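Local structure of mercuric reductase (Metallosphaera sedula, 4YWO) at residues I21-A26 and P41-K46; G47-T52 and K103-L108; E119-S124 and N270-L275. The protein probably reduces mercuric ions to elemental mercury with electrons from NADPH, using bound FAD as cofactor, and works as a homodimer. One frame throughout, in Å; residues are numbered along the deposited sequence.

Contact 1 (I21-A26 and P41-K46); sequences IGYGAA and PVLIGK. With FAD (flavin-adenine dinucleotide), chain B.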
loop_
_atom_site.group_PDB
_atom_site.type_symbol
_atom_site.label_atom_id
_atom_site.label_comp_id
_atom_site.label_asym_id
_atom_site.label_seq_id
_atom_site.Cartn_x
_atom_site.Cartn_y
_atom_site.Cartn_z
ATOM N N ILE A 21 24.612 -0.965 -24.670
ATOM C CA ILE A 21 25.765 -1.281 -23.851
ATOM C C ILE A 21 25.349 -1.443 -22.413
ATOM O O ILE A 21 25.085 -0.474 -21.719
ATOM C CB ILE A 21 26.917 -0.284 -23.938
ATOM C CG1 ILE A 21 27.136 0.200 -25.397
ATOM C CG2 ILE A 21 28.138 -0.844 -23.258
ATOM C CD1 ILE A 21 27.609 -0.841 -26.305
ATOM N N GLY A 22 25.348 -2.685 -21.959
ATOM C CA GLY A 22 24.970 -3.069 -20.590
ATOM C C GLY A 22 23.620 -3.837 -20.593
ATOM O O GLY A 22 22.719 -3.491 -21.335
ATOM N N TYR A 23 23.557 -4.904 -19.773
ATOM C CA TYR A 23 22.369 -5.764 -19.761
ATOM C C TYR A 23 21.710 -5.945 -18.362
ATOM O O TYR A 23 21.421 -7.044 -17.893
ATOM C CB TYR A 23 22.608 -7.077 -20.501
ATOM C CG TYR A 23 23.738 -7.978 -20.160
ATOM C CD1 TYR A 23 24.309 -8.076 -18.886
ATOM C CD2 TYR A 23 24.283 -8.754 -21.194
ATOM C CE1 TYR A 23 25.317 -8.991 -18.620
ATOM C CE2 TYR A 23 25.299 -9.668 -20.907
ATOM C CZ TYR A 23 25.853 -9.752 -19.654
ATOM O OH TYR A 23 26.882 -10.640 -19.379
ATOM N N GLY A 24 21.706 -4.821 -17.662
ATOM C CA GLY A 24 20.898 -4.625 -16.455
ATOM C C GLY A 24 19.489 -4.155 -16.794
ATOM O O GLY A 24 18.963 -4.329 -17.890
ATOM N N ALA A 25 18.861 -3.519 -15.852
ATOM C CA ALA A 25 17.478 -3.066 -15.967
ATOM C C ALA A 25 17.268 -2.111 -17.145
ATOM O O ALA A 25 16.350 -2.292 -17.949
ATOM C CB ALA A 25 17.118 -2.291 -14.658
ATOM N N ALA A 26 18.150 -1.111 -17.291
ATOM C CA ALA A 26 18.040 -0.179 -18.414
ATOM C C ALA A 26 18.226 -0.894 -19.768
ATOM O O ALA A 26 17.511 -0.615 -20.738
ATOM C CB ALA A 26 18.952 0.999 -18.249
ATOM N N PRO A 41 18.281 -5.603 -31.744
ATOM C CA PRO A 41 19.489 -4.908 -31.338
ATOM C C PRO A 41 20.625 -5.787 -31.061
ATOM O O PRO A 41 20.466 -6.998 -30.824
ATOM C CB PRO A 41 19.065 -4.235 -29.994
ATOM C CG PRO A 41 17.970 -5.118 -29.457
ATOM C CD PRO A 41 17.316 -5.820 -30.657
ATOM N N VAL A 42 21.829 -5.215 -31.000
ATOM C CA VAL A 42 22.953 -5.909 -30.482
ATOM C C VAL A 42 22.987 -5.488 -28.995
ATOM O O VAL A 42 22.866 -4.310 -28.685
ATOM C CB VAL A 42 24.269 -5.461 -31.149
ATOM C CG1 VAL A 42 25.405 -6.208 -30.520
ATOM C CG2 VAL A 42 24.222 -5.676 -32.644
ATOM N N LEU A 43 23.124 -6.447 -28.110
ATOM C CA LEU A 43 23.144 -6.192 -26.643
ATOM C C LEU A 43 24.455 -6.695 -26.110
ATOM O O LEU A 43 24.816 -7.917 -26.273
ATOM C CB LEU A 43 21.961 -6.944 -25.991
ATOM C CG LEU A 43 21.893 -6.859 -24.456
ATOM C CD1 LEU A 43 21.669 -5.452 -24.019
ATOM C CD2 LEU A 43 20.729 -7.724 -23.995
ATOM N N ILE A 44 25.265 -5.777 -25.561
ATOM C CA ILE A 44 26.568 -6.123 -25.129
ATOM C C ILE A 44 26.683 -5.930 -23.654
ATOM O O ILE A 44 26.407 -4.840 -23.194
ATOM C CB ILE A 44 27.606 -5.201 -25.819
ATOM C CG1 ILE A 44 27.447 -5.225 -27.298
ATOM C CG2 ILE A 44 29.065 -5.611 -25.417
ATOM C CD1 ILE A 44 28.159 -4.176 -28.151
ATOM N N GLY A 45 27.103 -6.917 -22.870
ATOM C CA GLY A 45 27.264 -6.755 -21.496
ATOM C C GLY A 45 28.349 -7.623 -20.904
ATOM O O GLY A 45 28.789 -8.601 -21.530
ATOM N N LYS A 46 28.771 -7.282 -19.723
ATOM C CA LYS A 46 29.613 -8.246 -19.043
ATOM C C LYS A 46 29.088 -8.511 -17.688
ATOM O O LYS A 46 28.283 -7.758 -17.196
ATOM C CB LYS A 46 31.002 -7.720 -19.062
ATOM C CG LYS A 46 31.154 -6.519 -18.218
ATOM C CD LYS A 46 32.525 -6.002 -18.405
ATOM C CE LYS A 46 32.583 -4.644 -17.837
ATOM N NZ LYS A 46 32.918 -4.801 -16.428
HETATM P PA FAD B . 23.283 -1.992 -14.149
HETATM O O1A FAD B . 22.158 -2.974 -13.922
HETATM O O2A FAD B . 24.529 -2.065 -13.299
HETATM O O5B FAD B . 23.722 -2.078 -15.696
HETATM C C5B FAD B . 25.094 -2.229 -16.051
HETATM C C4B FAD B . 25.308 -3.602 -16.677
HETATM O O4B FAD B . 25.955 -3.460 -17.944
HETATM C C3B FAD B . 26.189 -4.477 -15.799
HETATM O O3B FAD B . 25.479 -5.658 -15.414
HETATM C C2B FAD B . 27.394 -4.846 -16.640
HETATM O O2B FAD B . 27.464 -6.266 -16.799
HETATM C C1B FAD B . 27.190 -4.180 -17.992
HETATM N N9A FAD B . 28.308 -3.241 -18.261
HETATM C C8A FAD B . 28.738 -2.271 -17.433
HETATM N N7A FAD B . 29.778 -1.589 -17.976
HETATM C C5A FAD B . 30.029 -2.129 -19.183
HETATM C C6A FAD B . 30.994 -1.886 -20.281
HETATM N N6A FAD B . 31.922 -0.903 -20.195
HETATM N N1A FAD B . 30.916 -2.678 -21.374
HETATM C C2A FAD B . 29.998 -3.658 -21.472
HETATM N N3A FAD B . 29.093 -3.934 -20.515
HETATM C C4A FAD B . 29.058 -3.217 -19.366
HETATM N N1 FAD B . 16.655 0.318 -6.633
HETATM C C2 FAD B . 15.322 0.279 -6.382
HETATM O O2 FAD B . 14.548 0.883 -7.156
HETATM N N3 FAD B . 14.799 -0.383 -5.334
HETATM C C4 FAD B . 15.560 -1.054 -4.461
HETATM O O4 FAD B . 15.043 -1.660 -3.497
HETATM C C4X FAD B . 17.029 -1.062 -4.663
HETATM N N5 FAD B . 17.865 -1.715 -3.827
HETATM C C5X FAD B . 19.202 -1.704 -4.038
HETATM C C6 FAD B . 20.044 -2.383 -3.165
HETATM C C7 FAD B . 21.418 -2.376 -3.375
HETATM C C7M FAD B . 22.327 -3.113 -2.426
HETATM C C8 FAD B . 21.991 -1.642 -4.534
HETATM C C8M FAD B . 23.481 -1.637 -4.758
HETATM C C9 FAD B . 21.154 -0.962 -5.410
HETATM C C9A FAD B . 19.780 -0.969 -5.201
HETATM N N10 FAD B . 18.924 -0.282 -6.083
HETATM C C10 FAD B . 17.540 -0.315 -5.834
HETATM C "C1'" FAD B . 19.462 0.449 -7.233
HETATM C "C2'" FAD B . 19.244 -0.368 -8.501
HETATM O "O2'" FAD B . 19.751 -1.693 -8.309
HETATM C "C3'" FAD B . 19.944 0.275 -9.692
HETATM O "O3'" FAD B . 19.557 1.650 -9.788
HETATM C "C4'" FAD B . 19.589 -0.444 -10.988
HETATM O "O4'" FAD B . 20.145 -1.763 -10.970
HETATM C "C5'" FAD B . 20.121 0.315 -12.198
HETATM O "O5'" FAD B . 20.282 -0.586 -13.292
HETATM P P FAD B . 21.192 -0.181 -14.556
HETATM O O1P FAD B . 20.873 -1.128 -15.689
HETATM O O2P FAD B . 21.076 1.309 -14.765
HETATM O O3P FAD B . 22.681 -0.503 -14.036
#
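The contact lies in the first beta-alpha-beta unit of the FAD-binding domain, where the end of strand 16-21 runs parallel to strand 42-45. Ile21 pairs with Ile44. Gly22 N donates to Ile44 O at 2.7 Å, a short and fairly straight bond (160° at the hydrogen) that meets the oxygen nearly along the C=O axis. The side chains of Ile21 and Ile44 lie alongside each other on one face of the sheet and touch through their CD1 atoms at 3.9 Å. CG2 of Ile21 instead reaches the adenine, 3.8 Å from FAD C2A. Past Gly22 the chain leaves the strand and enters the glycine-rich turn of a Rossmann-type fold, whose GxGxxG pattern fits Gly22, Gly24 and Gly27. Gly24 is the N-cap of helix 25-36, and Ala26 N in the first turn donates to FAD O1P at 3.2 Å. Tyr23 turns back over the second strand. Its CG sits in the crowded position between the backbone N and the carbonyl carbon (chi1 54°). This lays the ring over Gly45, whose bare CA lets it come close, in a CH-pi contact 3.6 Å from the ring centroid. The phenol hydroxyl is bonded beyond the strand, to Gly47 O. Leu43 CG is anti to its backbone N, and both methyls reach Tyr23 CB. CD1 also lies 3.5 Å from Gly22 O, a buried carbonyl oxygen with no polar partner in the model.

Contact 2 (G47-T52 and K103-L108); sequences GEIGGT and KYEDLL. With FAD (flavin-adenine dinucleotide), chain B.
A type II beta turn, Glu48 to Gly51, meets helix 87-110 near its C-terminal end, where the helix has a wider pi-type turn at 103-105. The turn leads into helix 51-56 of the FAD-binding domain. Apolar contacts come from Ile49, which points at the helix. Its CD1 meets Leu108 CD1 tip to tip at 4.1 Å. Its CG2, anti to the backbone N, passes alongside Tyr104 CB at 4.0 Å and brushes the aliphatic CG of Glu105. The aromatic contact is made by Gly50, with a positive phi of 96° at the third position of the turn. Its CA lies over one face of the Tyr104 ring, offset toward the rim and 3.9 Å from the centroid, a CH-pi contact. Phe28 of helix 25-36 meets the same ring edge-to-face. Polar links within the turn and to the cofactor hold the loop. Gly51 N donates to Glu48 O. Thr52 N donates to FAD O1A at 3.3 Å in a nearly straight bond, and Thr52 OG1 donates to FAD O2A at 3.1 Å. The polar link across the contact is one water: it donates to Gly50 O at 2.5 Å and is hydrogen-bonded to Tyr104 OH at 2.9 Å.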
loop_
_atom_site.group_PDB
_atom_site.type_symbol
_atom_site.label_atom_id
_atom_site.label_comp_id
_atom_site.label_asym_id
_atom_site.label_seq_id
_atom_site.Cartn_x
_atom_site.Cartn_y
_atom_site.Cartn_z
ATOM N N GLY A 47 29.534 -9.557 -17.061
ATOM C CA GLY A 47 29.011 -9.797 -15.733
ATOM C C GLY A 47 27.699 -10.589 -15.806
ATOM O O GLY A 47 27.261 -11.088 -16.866
ATOM N N GLU A 48 27.124 -10.824 -14.614
ATOM C CA GLU A 48 25.886 -11.589 -14.535
ATOM C C GLU A 48 24.748 -10.945 -15.315
ATOM O O GLU A 48 24.478 -9.730 -15.212
ATOM C CB GLU A 48 25.490 -11.866 -13.066
ATOM C CG GLU A 48 26.547 -12.567 -12.246
ATOM C CD GLU A 48 26.143 -12.925 -10.821
ATOM O OE1 GLU A 48 26.044 -14.147 -10.586
ATOM O OE2 GLU A 48 26.013 -12.029 -9.927
ATOM N N ILE A 49 23.993 -11.730 -16.053
ATOM C CA ILE A 49 22.831 -11.244 -16.761
ATOM C C ILE A 49 21.822 -10.642 -15.750
ATOM O O ILE A 49 21.611 -11.127 -14.661
ATOM C CB ILE A 49 22.125 -12.429 -17.522
ATOM C CG1 ILE A 49 23.059 -13.041 -18.597
ATOM C CG2 ILE A 49 20.944 -11.965 -18.270
ATOM C CD1 ILE A 49 23.227 -12.111 -19.755
ATOM N N GLY A 50 21.272 -9.496 -16.112
ATOM C CA GLY A 50 20.330 -8.790 -15.245
ATOM C C GLY A 50 20.953 -7.721 -14.406
ATOM O O GLY A 50 20.243 -6.865 -13.869
ATOM N N GLY A 51 22.269 -7.617 -14.385
ATOM C CA GLY A 51 22.885 -6.525 -13.696
ATOM C C GLY A 51 22.680 -6.454 -12.203
ATOM O O GLY A 51 22.709 -7.498 -11.547
ATOM N N THR A 52 22.620 -5.261 -11.640
ATOM C CA THR A 52 22.705 -5.085 -10.235
ATOM C C THR A 52 21.460 -5.506 -9.479
ATOM O O THR A 52 21.597 -6.161 -8.435
ATOM C CB THR A 52 22.985 -3.597 -9.931
ATOM O OG1 THR A 52 24.321 -3.291 -10.465
ATOM C CG2 THR A 52 22.964 -3.300 -8.444
ATOM N N LYS A 103 12.953 -13.673 -15.338
ATOM C CA LYS A 103 12.834 -12.253 -15.641
ATOM C C LYS A 103 13.873 -11.710 -16.620
ATOM O O LYS A 103 13.705 -10.582 -17.132
ATOM C CB LYS A 103 12.858 -11.419 -14.352
ATOM C CG LYS A 103 11.811 -11.846 -13.309
ATOM C CD LYS A 103 10.433 -11.238 -13.569
ATOM C CE LYS A 103 9.847 -11.570 -14.948
ATOM N NZ LYS A 103 8.384 -11.307 -15.072
ATOM N N TYR A 104 14.964 -12.439 -16.827
ATOM C CA TYR A 104 16.053 -11.983 -17.697
ATOM C C TYR A 104 16.540 -13.050 -18.666
ATOM O O TYR A 104 16.355 -12.867 -19.839
ATOM C CB TYR A 104 17.241 -11.469 -16.862
ATOM C CG TYR A 104 16.818 -10.294 -15.980
ATOM C CD1 TYR A 104 16.759 -8.995 -16.504
ATOM C CD2 TYR A 104 16.462 -10.492 -14.681
ATOM C CE1 TYR A 104 16.388 -7.953 -15.755
ATOM C CE2 TYR A 104 16.104 -9.422 -13.894
ATOM C CZ TYR A 104 16.075 -8.176 -14.415
ATOM O OH TYR A 104 15.665 -7.065 -13.639
ATOM N N GLU A 105 17.088 -14.177 -18.189
ATOM C CA GLU A 105 17.642 -15.154 -19.110
ATOM C C GLU A 105 16.573 -15.682 -20.052
ATOM O O GLU A 105 16.814 -15.877 -21.280
ATOM C CB GLU A 105 18.305 -16.311 -18.353
ATOM C CG GLU A 105 19.575 -15.873 -17.599
ATOM C CD GLU A 105 20.104 -16.765 -16.425
ATOM O OE1 GLU A 105 19.428 -17.690 -15.963
ATOM O OE2 GLU A 105 21.236 -16.486 -15.951
ATOM N N ASP A 106 15.371 -15.919 -19.561
ATOM C CA ASP A 106 14.360 -16.478 -20.455
ATOM C C ASP A 106 13.956 -15.462 -21.527
ATOM O O ASP A 106 13.471 -15.835 -22.585
ATOM C CB ASP A 106 13.096 -16.917 -19.698
ATOM C CG ASP A 106 13.274 -18.265 -18.929
ATOM O OD1 ASP A 106 14.266 -19.007 -19.077
ATOM O OD2 ASP A 106 12.374 -18.530 -18.113
ATOM N N LEU A 107 14.092 -14.173 -21.227
ATOM C CA LEU A 107 13.742 -13.135 -22.207
ATOM C C LEU A 107 14.700 -13.066 -23.410
ATOM O O LEU A 107 14.310 -12.543 -24.469
ATOM C CB LEU A 107 13.627 -11.785 -21.551
ATOM C CG LEU A 107 12.575 -11.691 -20.455
ATOM C CD1 LEU A 107 12.285 -10.206 -20.217
ATOM C CD2 LEU A 107 11.363 -12.500 -20.822
ATOM N N LEU A 108 15.918 -13.530 -23.222
ATOM C CA LEU A 108 16.901 -13.576 -24.257
ATOM C C LEU A 108 16.535 -14.637 -25.256
ATOM O O LEU A 108 16.954 -14.501 -26.394
ATOM C CB LEU A 108 18.298 -13.846 -23.726
ATOM C CG LEU A 108 18.768 -12.699 -22.821
ATOM C CD1 LEU A 108 20.053 -13.085 -22.115
ATOM C CD2 LEU A 108 18.978 -11.380 -23.567
HETATM P PA FAD B . 23.283 -1.992 -14.149
HETATM O O1A FAD B . 22.158 -2.974 -13.922
HETATM O O2A FAD B . 24.529 -2.065 -13.299
HETATM O O5B FAD B . 23.722 -2.078 -15.696
HETATM C C5B FAD B . 25.094 -2.229 -16.051
HETATM C C4B FAD B . 25.308 -3.602 -16.677
HETATM O O4B FAD B . 25.955 -3.460 -17.944
HETATM C C3B FAD B . 26.189 -4.477 -15.799
HETATM O O3B FAD B . 25.479 -5.658 -15.414
HETATM C C2B FAD B . 27.394 -4.846 -16.640
HETATM O O2B FAD B . 27.464 -6.266 -16.799
HETATM C C1B FAD B . 27.190 -4.180 -17.992
HETATM N N9A FAD B . 28.308 -3.241 -18.261
HETATM C C8A FAD B . 28.738 -2.271 -17.433
HETATM N N7A FAD B . 29.778 -1.589 -17.976
HETATM C C5A FAD B . 30.029 -2.129 -19.183
HETATM C C6A FAD B . 30.994 -1.886 -20.281
HETATM N N6A FAD B . 31.922 -0.903 -20.195
HETATM N N1A FAD B . 30.916 -2.678 -21.374
HETATM C C2A FAD B . 29.998 -3.658 -21.472
HETATM N N3A FAD B . 29.093 -3.934 -20.515
HETATM C C4A FAD B . 29.058 -3.217 -19.366
HETATM N N1 FAD B . 16.655 0.318 -6.633
HETATM C C2 FAD B . 15.322 0.279 -6.382
HETATM O O2 FAD B . 14.548 0.883 -7.156
HETATM N N3 FAD B . 14.799 -0.383 -5.334
HETATM C C4 FAD B . 15.560 -1.054 -4.461
HETATM O O4 FAD B . 15.043 -1.660 -3.497
HETATM C C4X FAD B . 17.029 -1.062 -4.663
HETATM N N5 FAD B . 17.865 -1.715 -3.827
HETATM C C5X FAD B . 19.202 -1.704 -4.038
HETATM C C6 FAD B . 20.044 -2.383 -3.165
HETATM C C7 FAD B . 21.418 -2.376 -3.375
HETATM C C7M FAD B . 22.327 -3.113 -2.426
HETATM C C8 FAD B . 21.991 -1.642 -4.534
HETATM C C8M FAD B . 23.481 -1.637 -4.758
HETATM C C9 FAD B . 21.154 -0.962 -5.410
HETATM C C9A FAD B . 19.780 -0.969 -5.201
HETATM N N10 FAD B . 18.924 -0.282 -6.083
HETATM C C10 FAD B . 17.540 -0.315 -5.834
HETATM C "C1'" FAD B . 19.462 0.449 -7.233
HETATM C "C2'" FAD B . 19.244 -0.368 -8.501
HETATM O "O2'" FAD B . 19.751 -1.693 -8.309
HETATM C "C3'" FAD B . 19.944 0.275 -9.692
HETATM O "O3'" FAD B . 19.557 1.650 -9.788
HETATM C "C4'" FAD B . 19.589 -0.444 -10.988
HETATM O "O4'" FAD B . 20.145 -1.763 -10.970
HETATM C "C5'" FAD B . 20.121 0.315 -12.198
HETATM O "O5'" FAD B . 20.282 -0.586 -13.292
HETATM P P FAD B . 21.192 -0.181 -14.556
HETATM O O1P FAD B . 20.873 -1.128 -15.689
HETATM O O2P FAD B . 21.076 1.309 -14.765
HETATM O O3P FAD B . 22.681 -0.503 -14.036
HETATM O O HOH W 1 18.215 -6.601 -12.426
#

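Contact 3 (E119-S124 and N270-L275); sequences EARFIS and NVDLGL. With FAD (flavin-adenine dinucleotide), chain B.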
loop_
_atom_site.group_PDB
_atom_site.type_symbol
_atom_site.label_atom_id
_atom_site.label_comp_id
_atom_site.label_asym_id
_atom_site.label_seq_id
_atom_site.Cartn_x
_atom_site.Cartn_y
_atom_site.Cartn_z
ATOM N N GLU A 119 33.452 -6.598 -22.451
ATOM C CA GLU A 119 33.601 -5.190 -22.097
ATOM C C GLU A 119 33.656 -4.390 -23.398
ATOM O O GLU A 119 34.593 -4.633 -24.230
ATOM C CB GLU A 119 34.797 -4.946 -21.220
ATOM C CG GLU A 119 34.999 -3.524 -20.876
ATOM C CD GLU A 119 36.118 -3.198 -19.958
ATOM O OE1 GLU A 119 35.854 -3.132 -18.738
ATOM O OE2 GLU A 119 37.245 -3.007 -20.475
ATOM N N ALA A 120 32.691 -3.502 -23.615
ATOM C CA ALA A 120 32.662 -2.556 -24.733
ATOM C C ALA A 120 33.358 -1.273 -24.380
ATOM O O ALA A 120 33.217 -0.728 -23.252
ATOM C CB ALA A 120 31.260 -2.259 -25.213
ATOM N N ARG A 121 34.096 -0.672 -25.365
ATOM C CA ARG A 121 34.648 0.677 -25.259
ATOM C C ARG A 121 34.509 1.382 -26.586
ATOM O O ARG A 121 34.705 0.718 -27.615
ATOM C CB ARG A 121 36.166 0.645 -24.926
ATOM C CG ARG A 121 36.448 0.062 -23.551
ATOM C CD ARG A 121 37.924 0.010 -23.205
ATOM N NE ARG A 121 38.031 -0.313 -21.775
ATOM C CZ ARG A 121 38.214 0.575 -20.811
ATOM N NH1 ARG A 121 38.364 1.861 -21.067
ATOM N NH2 ARG A 121 38.283 0.138 -19.563
ATOM N N PHE A 122 34.169 2.659 -26.558
ATOM C CA PHE A 122 33.991 3.423 -27.768
ATOM C C PHE A 122 35.370 3.671 -28.431
ATOM O O PHE A 122 36.320 4.004 -27.690
ATOM C CB PHE A 122 33.275 4.717 -27.607
ATOM C CG PHE A 122 31.766 4.489 -27.399
ATOM C CD1 PHE A 122 31.310 4.276 -26.132
ATOM C CD2 PHE A 122 30.941 4.490 -28.413
ATOM C CE1 PHE A 122 29.944 4.057 -25.937
ATOM C CE2 PHE A 122 29.557 4.182 -28.254
ATOM C CZ PHE A 122 29.124 3.970 -26.970
ATOM N N ILE A 123 35.345 3.506 -29.738
ATOM C CA ILE A 123 36.547 3.872 -30.561
ATOM C C ILE A 123 36.247 4.914 -31.620
ATOM O O ILE A 123 37.217 5.405 -32.302
ATOM C CB ILE A 123 37.160 2.587 -31.174
ATOM C CG1 ILE A 123 36.202 1.854 -32.100
ATOM C CG2 ILE A 123 37.741 1.658 -30.091
ATOM C CD1 ILE A 123 36.671 0.514 -32.718
ATOM N N SER A 124 34.984 5.301 -31.848
ATOM C CA SER A 124 34.624 6.324 -32.769
ATOM C C SER A 124 33.209 6.736 -32.376
ATOM O O SER A 124 32.567 6.040 -31.573
ATOM C CB SER A 124 34.631 5.820 -34.171
ATOM O OG SER A 124 33.464 5.135 -34.565
ATOM N N ASN A 270 29.520 4.014 -14.076
ATOM C CA ASN A 270 30.506 3.230 -14.875
ATOM C C ASN A 270 30.740 3.912 -16.215
ATOM O O ASN A 270 30.124 3.595 -17.161
ATOM C CB ASN A 270 30.000 1.830 -15.081
ATOM C CG ASN A 270 30.059 0.974 -13.788
ATOM O OD1 ASN A 270 30.918 1.221 -12.907
ATOM N ND2 ASN A 270 29.147 -0.010 -13.674
ATOM N N VAL A 271 31.698 4.846 -16.249
ATOM C CA VAL A 271 31.890 5.702 -17.400
ATOM C C VAL A 271 33.308 5.529 -18.006
ATOM O O VAL A 271 33.679 6.328 -18.835
ATOM C CB VAL A 271 31.594 7.193 -17.111
ATOM C CG1 VAL A 271 30.144 7.405 -16.749
ATOM C CG2 VAL A 271 32.475 7.760 -16.001
ATOM N N ASP A 272 33.971 4.487 -17.651
ATOM C CA ASP A 272 35.308 4.164 -18.234
ATOM C C ASP A 272 35.103 3.383 -19.546
ATOM O O ASP A 272 35.273 2.158 -19.612
ATOM C CB ASP A 272 36.134 3.405 -17.198
ATOM C CG ASP A 272 37.571 3.105 -17.717
ATOM O OD1 ASP A 272 37.964 3.698 -18.750
ATOM O OD2 ASP A 272 38.242 2.224 -17.167
ATOM N N LEU A 273 34.670 4.109 -20.564
ATOM C CA LEU A 273 34.109 3.555 -21.785
ATOM C C LEU A 273 34.688 4.146 -23.043
ATOM O O LEU A 273 34.126 3.990 -24.139
ATOM C CB LEU A 273 32.547 3.864 -21.864
ATOM C CG LEU A 273 31.708 3.393 -20.691
ATOM C CD1 LEU A 273 30.275 3.845 -20.812
ATOM C CD2 LEU A 273 31.764 1.860 -20.587
ATOM N N GLY A 274 35.803 4.898 -22.909
ATOM C CA GLY A 274 36.266 5.605 -24.100
ATOM C C GLY A 274 35.379 6.694 -24.651
ATOM O O GLY A 274 35.322 6.928 -25.831
ATOM N N LEU A 275 34.619 7.349 -23.771
ATOM C CA LEU A 275 33.617 8.298 -24.174
ATOM C C LEU A 275 34.135 9.444 -25.033
ATOM O O LEU A 275 33.423 9.885 -25.927
ATOM C CB LEU A 275 32.868 8.844 -22.930
ATOM C CG LEU A 275 32.101 7.804 -22.157
ATOM C CD1 LEU A 275 31.500 8.432 -20.909
ATOM C CD2 LEU A 275 31.023 7.151 -22.960
HETATM P PA FAD B . 23.283 -1.992 -14.149
HETATM O O1A FAD B . 22.158 -2.974 -13.922
HETATM O O2A FAD B . 24.529 -2.065 -13.299
HETATM O O5B FAD B . 23.722 -2.078 -15.696
HETATM C C5B FAD B . 25.094 -2.229 -16.051
HETATM C C4B FAD B . 25.308 -3.602 -16.677
HETATM O O4B FAD B . 25.955 -3.460 -17.944
HETATM C C3B FAD B . 26.189 -4.477 -15.799
HETATM O O3B FAD B . 25.479 -5.658 -15.414
HETATM C C2B FAD B . 27.394 -4.846 -16.640
HETATM O O2B FAD B . 27.464 -6.266 -16.799
HETATM C C1B FAD B . 27.190 -4.180 -17.992
HETATM N N9A FAD B . 28.308 -3.241 -18.261
HETATM C C8A FAD B . 28.738 -2.271 -17.433
HETATM N N7A FAD B . 29.778 -1.589 -17.976
HETATM C C5A FAD B . 30.029 -2.129 -19.183
HETATM C C6A FAD B . 30.994 -1.886 -20.281
HETATM N N6A FAD B . 31.922 -0.903 -20.195
HETATM N N1A FAD B . 30.916 -2.678 -21.374
HETATM C C2A FAD B . 29.998 -3.658 -21.472
HETATM N N3A FAD B . 29.093 -3.934 -20.515
HETATM C C4A FAD B . 29.058 -3.217 -19.366
HETATM N N1 FAD B . 16.655 0.318 -6.633
HETATM C C2 FAD B . 15.322 0.279 -6.382
HETATM O O2 FAD B . 14.548 0.883 -7.156
HETATM N N3 FAD B . 14.799 -0.383 -5.334
HETATM C C4 FAD B . 15.560 -1.054 -4.461
HETATM O O4 FAD B . 15.043 -1.660 -3.497
HETATM C C4X FAD B . 17.029 -1.062 -4.663
HETATM N N5 FAD B . 17.865 -1.715 -3.827
HETATM C C5X FAD B . 19.202 -1.704 -4.038
HETATM C C6 FAD B . 20.044 -2.383 -3.165
HETATM C C7 FAD B . 21.418 -2.376 -3.375
HETATM C C7M FAD B . 22.327 -3.113 -2.426
HETATM C C8 FAD B . 21.991 -1.642 -4.534
HETATM C C8M FAD B . 23.481 -1.637 -4.758
HETATM C C9 FAD B . 21.154 -0.962 -5.410
HETATM C C9A FAD B . 19.780 -0.969 -5.201
HETATM N N10 FAD B . 18.924 -0.282 -6.083
HETATM C C10 FAD B . 17.540 -0.315 -5.834
HETATM C "C1'" FAD B . 19.462 0.449 -7.233
HETATM C "C2'" FAD B . 19.244 -0.368 -8.501
HETATM O "O2'" FAD B . 19.751 -1.693 -8.309
HETATM C "C3'" FAD B . 19.944 0.275 -9.692
HETATM O "O3'" FAD B . 19.557 1.650 -9.788
HETATM C "C4'" FAD B . 19.589 -0.444 -10.988
HETATM O "O4'" FAD B . 20.145 -1.763 -10.970
HETATM C "C5'" FAD B . 20.121 0.315 -12.198
HETATM O "O5'" FAD B . 20.282 -0.586 -13.292
HETATM P P FAD B . 21.192 -0.181 -14.556
HETATM O O1P FAD B . 20.873 -1.128 -15.689
HETATM O O2P FAD B . 21.076 1.309 -14.765
HETATM O O3P FAD B . 22.681 -0.503 -14.036
HETATM O O HOH W 2 34.308 -0.348 -18.870
#
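Arg121 has CG anti to its carbonyl carbon (chi1 -65°) and a chain extended from CG to NE, which carries the guanidinium across to Asp272. Asp272 holds CG anti to its backbone N (chi1 -177°) at the centre of an inverse gamma turn. The two groups meet end-on. Arg121 NH1 donates to Asp272 OD1 at 3.0 Å and NH2 to Asp272 OD2 at 3.2 Å. The planes are 76° apart, so both oxygens are met from above the carboxylate plane. Glu119, two residues before Arg121, closes the network, with OE2 accepting from Arg121 NE at 3.1 Å. Asp272 O lies over one face of the guanidinium. A second link is between backbones. Phe122 N donates to Leu273 O at 2.8 Å and joins strand 120-124 to the loop after strand 267-269. The Phe122 ring has Leu273 O at its edge and Leu275 CD2 at 4.3 Å from CD1. Beside this joint the adenine of FAD is read by the backbone, with Ala120 N donating to FAD N1A at 3.0 Å. Glu119 OE1 and Asp272 OD2 stay 6.1 Å apart, and the one arginine between them probably offsets their repulsion and keeps both ionised.

In the fold
All three contacts touch the FAD. Contact 1 is buried and belongs to the parallel sheet, joined by a strand-type bond and close backbone-to-ring packing. Contact 2 lies at the surface and sets a turn on a helix through apolar groups and a water. Contact 3 is partly buried, and its charged network sits on its more exposed side. Contacts 1 and 2 are in direct touch: Tyr23 OH is bonded to Gly47 O, and Tyr23 O probably accepts from Gly50 N. Strand 42-45 leads on into the turn. Contacts 1 and 3 meet at the adenine, where Ala120 CB packs on Ile21 and Ile44. Contacts 2 and 3 do not touch; their centres are about 21 Å apart.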